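Long-range contacts in SG7.AF (Anopheles freeborni, PDB 6XL7), which is a mosquito salivary protein that inhibits the alternative pathway of host complement by blocking the activated C3 convertase C3bBb: residues E71-G76 with D90-A95; A29-Q34 with S98-L103. All blocks are in the same frame, centred on the assembly; numbering follows the deposited sequence.

Contact 1 of 2, residues E71-G76 with D90-A95; sequences ETFYAG and DCLEAA
Phe73 reaches from helix 56-77 to Leu92 and Ala95 on helix 89-113. Its CG stands anti to the backbone N (chi1 -179°), which carries the ring across although the bond to CB runs alongside the partner helix. CB packs on Tyr99, whose ring stacks with that of Phe73. Farther out, CD1 passes the methyl of Ala95, with Ala95 CB lying 3.8 Å away at the ring edge and in its plane. CE1 comes next to the Leu92 backbone: Leu92 O, the oxygen that takes the Ala95 N-H, is also in the ring plane, 3.7 Å from Phe73 CE1. At the tip, Phe73 CZ bears on Leu92 CD1 at 3.4 Å, a tight apolar contact in which the two side chains meet at a slant. Helix 23-46 closes over this pair through Val24, Tyr25 and Ser28. The arrangement is the end of an antiparallel helical hairpin, its segments running at 140° with their axes 8.8 Å apart at closest. The loop of the hairpin is tied back by the Cys81-Cys91 disulfide. Near this turn the backbones themselves converge: Gly76, lacking a side chain, lets the methyl of Ala95 approach until Gly76 CA and Ala95 CB are 4.1 Å apart. Gly76 O touches Cys91 CB at 3.5 Å. A water bridges Gly76 O and Cys91 O, donating to each (2.8 and 2.9 Å from its oxygen), and Cys91 O also takes a weak bond from Ala95 N.

Contact 2 of 2, residues A29-Q34 with S98-L103; sequences AKFGVQ and SYLTAL
Gly32 and Leu100 bring the two backbones to 5.8 Å between their CA atoms, on helices that run roughly parallel at 29° with axes 9.7 Å apart. With no side chain at Gly32, three side chains of helix 89-113 crowd onto the bare backbone of helix 23-46. Leu100 CD2 rests on Gly32 CA at 3.6 Å, and Leu103 CD1 comes to 3.4 Å from Gly32 C. That same Leu103 methyl lies over one face of the Tyr99 ring, displaced toward its rim. Tyr99 holds CG anti to its backbone N (chi1 174°), which extends the ring past Gly32 to the preceding turn. There its OH donates to Ala29 O (2.8 Å) at a C=O...donor angle of 117°, so the carbonyl is approached from the side and a little out of its plane, with Ala29 O at the ring edge. Ala29 O is gripped twice, since Val33 N also bonds to it, at a longer 3.3 Å within the helix. Val33 CG2 crosses close to the phenol oxygen, 3.6 Å from Tyr99 OH, and helps enclose this buried polar pair in hydrocarbon. Around this interface of the helical bundle, Val69 of helix 56-77 packs on Tyr99, Ala102 and Leu103, while Phe17, from the loop before helix 23-46, covers Ala29 and Val33.

How the contacts relate
Both contacts use helix 89-113, about two turns apart on it and about 11 Å between contact centres, and contact 1 is nested along the chain within the loop that contact 2 closes. Both are largely buried, but contact 1 lies toward the hairpin end, its centre about 15 Å from that of the chain, against about 6 Å for contact 2. The central one pairs near-parallel helices and spends a direct tyrosine bond on a carbonyl; the peripheral one pairs antiparallel helices and links its carbonyls through water. Through Phe73, contact 1 also meets helix 23-46 of contact 2, where Phe73 CE2 packs 3.9 Å from Ala29 N.

Contact 1 of 2, residues E71-G76 with D90-A95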
# COMPACT_ATOMS: atom_id res chain seq x y z
N GLU A 71 -9.53 0.23 2.19
CA GLU A 71 -10.93 0.13 2.60
C GLU A 71 -11.85 0.79 1.59
O GLU A 71 -12.97 0.32 1.35
CB GLU A 71 -11.14 0.73 3.99
CG GLU A 71 -10.66 -0.15 5.15
CD GLU A 71 -11.19 -1.58 5.06
OE1 GLU A 71 -12.41 -1.78 5.22
OE2 GLU A 71 -10.36 -2.49 4.85
N THR A 72 -11.39 1.89 0.98
CA THR A 72 -12.20 2.57 -0.03
C THR A 72 -12.37 1.69 -1.26
O THR A 72 -13.48 1.59 -1.80
CB THR A 72 -11.54 3.91 -0.37
OG1 THR A 72 -11.47 4.73 0.80
CG2 THR A 72 -12.34 4.66 -1.43
N PHE A 73 -11.30 1.04 -1.71
CA PHE A 73 -11.38 0.07 -2.79
C PHE A 73 -12.36 -1.04 -2.46
O PHE A 73 -13.22 -1.40 -3.27
CB PHE A 73 -9.98 -0.48 -3.02
CG PHE A 73 -9.87 -1.48 -4.14
CD1 PHE A 73 -10.57 -1.35 -5.33
CD2 PHE A 73 -8.99 -2.56 -4.01
CE1 PHE A 73 -10.43 -2.28 -6.35
CE2 PHE A 73 -8.85 -3.48 -5.03
CZ PHE A 73 -9.56 -3.34 -6.20
N TYR A 74 -12.26 -1.60 -1.24
CA TYR A 74 -13.18 -2.66 -0.85
C TYR A 74 -14.63 -2.19 -0.87
O TYR A 74 -15.52 -2.92 -1.29
CB TYR A 74 -12.82 -3.25 0.52
CG TYR A 74 -13.75 -4.38 0.90
CD1 TYR A 74 -13.70 -5.59 0.22
CD2 TYR A 74 -14.71 -4.23 1.90
CE1 TYR A 74 -14.57 -6.62 0.52
CE2 TYR A 74 -15.59 -5.27 2.22
CZ TYR A 74 -15.51 -6.46 1.52
OH TYR A 74 -16.37 -7.51 1.81
N ALA A 75 -14.88 -0.96 -0.40
CA ALA A 75 -16.23 -0.42 -0.44
C ALA A 75 -16.75 -0.38 -1.87
O ALA A 75 -17.91 -0.75 -2.13
CB ALA A 75 -16.24 0.98 0.19
N GLY A 76 -15.91 0.04 -2.83
CA GLY A 76 -16.34 0.10 -4.22
C GLY A 76 -16.58 -1.27 -4.84
O GLY A 76 -17.38 -1.39 -5.77
N ASP A 90 -17.16 -6.63 -12.20
CA ASP A 90 -17.40 -5.30 -12.76
C ASP A 90 -17.28 -4.21 -11.71
O ASP A 90 -16.71 -3.15 -11.97
CB ASP A 90 -18.75 -5.25 -13.48
CG ASP A 90 -18.76 -6.05 -14.79
OD1 ASP A 90 -17.69 -6.14 -15.43
OD2 ASP A 90 -19.83 -6.56 -15.17
N CYS A 91 -17.80 -4.44 -10.50
CA CYS A 91 -17.56 -3.48 -9.42
C CYS A 91 -16.08 -3.33 -9.14
O CYS A 91 -15.57 -2.21 -8.97
CB CYS A 91 -18.26 -3.90 -8.12
SG CYS A 91 -20.08 -3.78 -8.15
N LEU A 92 -15.36 -4.46 -9.07
CA LEU A 92 -13.93 -4.42 -8.78
C LEU A 92 -13.18 -3.60 -9.82
O LEU A 92 -12.38 -2.72 -9.48
CB LEU A 92 -13.40 -5.86 -8.76
CG LEU A 92 -11.99 -6.05 -8.22
CD1 LEU A 92 -11.93 -5.68 -6.75
CD2 LEU A 92 -11.57 -7.49 -8.41
N GLU A 93 -13.44 -3.87 -11.10
CA GLU A 93 -12.70 -3.19 -12.16
C GLU A 93 -13.04 -1.71 -12.23
O GLU A 93 -12.19 -0.90 -12.60
CB GLU A 93 -12.95 -3.89 -13.50
CG GLU A 93 -12.39 -5.30 -13.52
CD GLU A 93 -12.55 -5.99 -14.87
OE1 GLU A 93 -11.84 -6.99 -15.09
OE2 GLU A 93 -13.37 -5.55 -15.69
N ALA A 94 -14.26 -1.34 -11.86
CA ALA A 94 -14.63 0.07 -11.85
C ALA A 94 -13.93 0.84 -10.74
O ALA A 94 -13.76 2.06 -10.85
CB ALA A 94 -16.15 0.21 -11.73
N ALA A 95 -13.55 0.16 -9.66
CA ALA A 95 -12.91 0.81 -8.51
C ALA A 95 -11.40 0.68 -8.52
O ALA A 95 -10.72 1.41 -7.78
CB ALA A 95 -13.46 0.23 -7.20
O HOH W 1 -17.15 0.04 -8.11

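Contact 2 of 2, residues A29-Q34 with S98-L103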
# COMPACT_ATOMS: atom_id res chain seq x y z
N ALA A 29 -6.28 -6.33 -4.46
CA ALA A 29 -5.81 -5.46 -3.37
C ALA A 29 -4.34 -5.69 -3.09
O ALA A 29 -3.56 -4.74 -2.96
CB ALA A 29 -6.65 -5.70 -2.12
N LYS A 30 -3.93 -6.96 -3.00
CA LYS A 30 -2.53 -7.28 -2.74
C LYS A 30 -1.63 -6.87 -3.90
O LYS A 30 -0.54 -6.33 -3.68
CB LYS A 30 -2.38 -8.76 -2.41
CG LYS A 30 -3.02 -9.15 -1.09
CD LYS A 30 -3.02 -10.67 -0.90
CE LYS A 30 -3.78 -11.06 0.35
NZ LYS A 30 -3.90 -12.54 0.49
N PHE A 31 -2.07 -7.11 -5.14
CA PHE A 31 -1.27 -6.70 -6.29
C PHE A 31 -1.03 -5.20 -6.29
O PHE A 31 0.07 -4.73 -6.61
CB PHE A 31 -1.96 -7.10 -7.60
CG PHE A 31 -1.48 -6.32 -8.79
CD1 PHE A 31 -0.28 -6.64 -9.41
CD2 PHE A 31 -2.22 -5.25 -9.29
CE1 PHE A 31 0.18 -5.92 -10.49
CE2 PHE A 31 -1.76 -4.52 -10.38
CZ PHE A 31 -0.57 -4.86 -10.98
N GLY A 32 -2.06 -4.42 -5.94
CA GLY A 32 -1.89 -2.98 -5.91
C GLY A 32 -0.80 -2.56 -4.95
O GLY A 32 0.07 -1.75 -5.29
N VAL A 33 -0.83 -3.09 -3.72
CA VAL A 33 0.18 -2.74 -2.73
C VAL A 33 1.56 -3.20 -3.20
O VAL A 33 2.55 -2.47 -3.06
CB VAL A 33 -0.20 -3.30 -1.35
CG1 VAL A 33 0.96 -3.12 -0.36
CG2 VAL A 33 -1.43 -2.61 -0.83
N GLN A 34 1.65 -4.41 -3.76
CA GLN A 34 2.94 -4.93 -4.21
C GLN A 34 3.53 -4.07 -5.32
O GLN A 34 4.72 -3.72 -5.29
CB GLN A 34 2.77 -6.36 -4.75
CG GLN A 34 2.36 -7.42 -3.73
CD GLN A 34 1.87 -8.72 -4.37
OE1 GLN A 34 1.32 -8.73 -5.47
NE2 GLN A 34 2.07 -9.83 -3.67
N SER A 98 -8.73 3.89 -9.59
CA SER A 98 -8.54 4.92 -8.57
C SER A 98 -7.78 4.39 -7.36
O SER A 98 -7.04 5.14 -6.72
CB SER A 98 -9.86 5.57 -8.18
OG SER A 98 -10.77 4.64 -7.64
N TYR A 99 -7.94 3.10 -7.05
CA TYR A 99 -7.14 2.46 -6.01
C TYR A 99 -5.66 2.54 -6.36
O TYR A 99 -4.84 2.98 -5.55
CB TYR A 99 -7.59 1.01 -5.88
CG TYR A 99 -6.79 0.14 -4.94
CD1 TYR A 99 -6.70 0.46 -3.59
CD2 TYR A 99 -6.17 -1.02 -5.40
CE1 TYR A 99 -5.99 -0.36 -2.71
CE2 TYR A 99 -5.45 -1.83 -4.55
CZ TYR A 99 -5.37 -1.50 -3.21
OH TYR A 99 -4.67 -2.29 -2.31
N LEU A 100 -5.30 2.10 -7.56
CA LEU A 100 -3.89 2.09 -7.96
C LEU A 100 -3.31 3.50 -7.99
O LEU A 100 -2.19 3.72 -7.51
CB LEU A 100 -3.75 1.42 -9.32
CG LEU A 100 -4.18 -0.05 -9.36
CD1 LEU A 100 -4.04 -0.59 -10.76
CD2 LEU A 100 -3.35 -0.88 -8.38
N THR A 101 -4.06 4.46 -8.54
CA THR A 101 -3.60 5.85 -8.55
C THR A 101 -3.38 6.38 -7.14
O THR A 101 -2.38 7.06 -6.87
CB THR A 101 -4.61 6.73 -9.29
OG1 THR A 101 -4.70 6.30 -10.66
CG2 THR A 101 -4.21 8.19 -9.24
N ALA A 102 -4.29 6.07 -6.21
CA ALA A 102 -4.15 6.56 -4.85
C ALA A 102 -2.92 5.94 -4.18
O ALA A 102 -2.21 6.62 -3.43
CB ALA A 102 -5.42 6.28 -4.05
N LEU A 103 -2.66 4.66 -4.43
CA LEU A 103 -1.45 4.03 -3.88
C LEU A 103 -0.21 4.68 -4.46
O LEU A 103 0.78 4.88 -3.75
CB LEU A 103 -1.44 2.53 -4.17
CG LEU A 103 -2.52 1.69 -3.47
CD1 LEU A 103 -2.37 0.24 -3.87
CD2 LEU A 103 -2.48 1.84 -1.95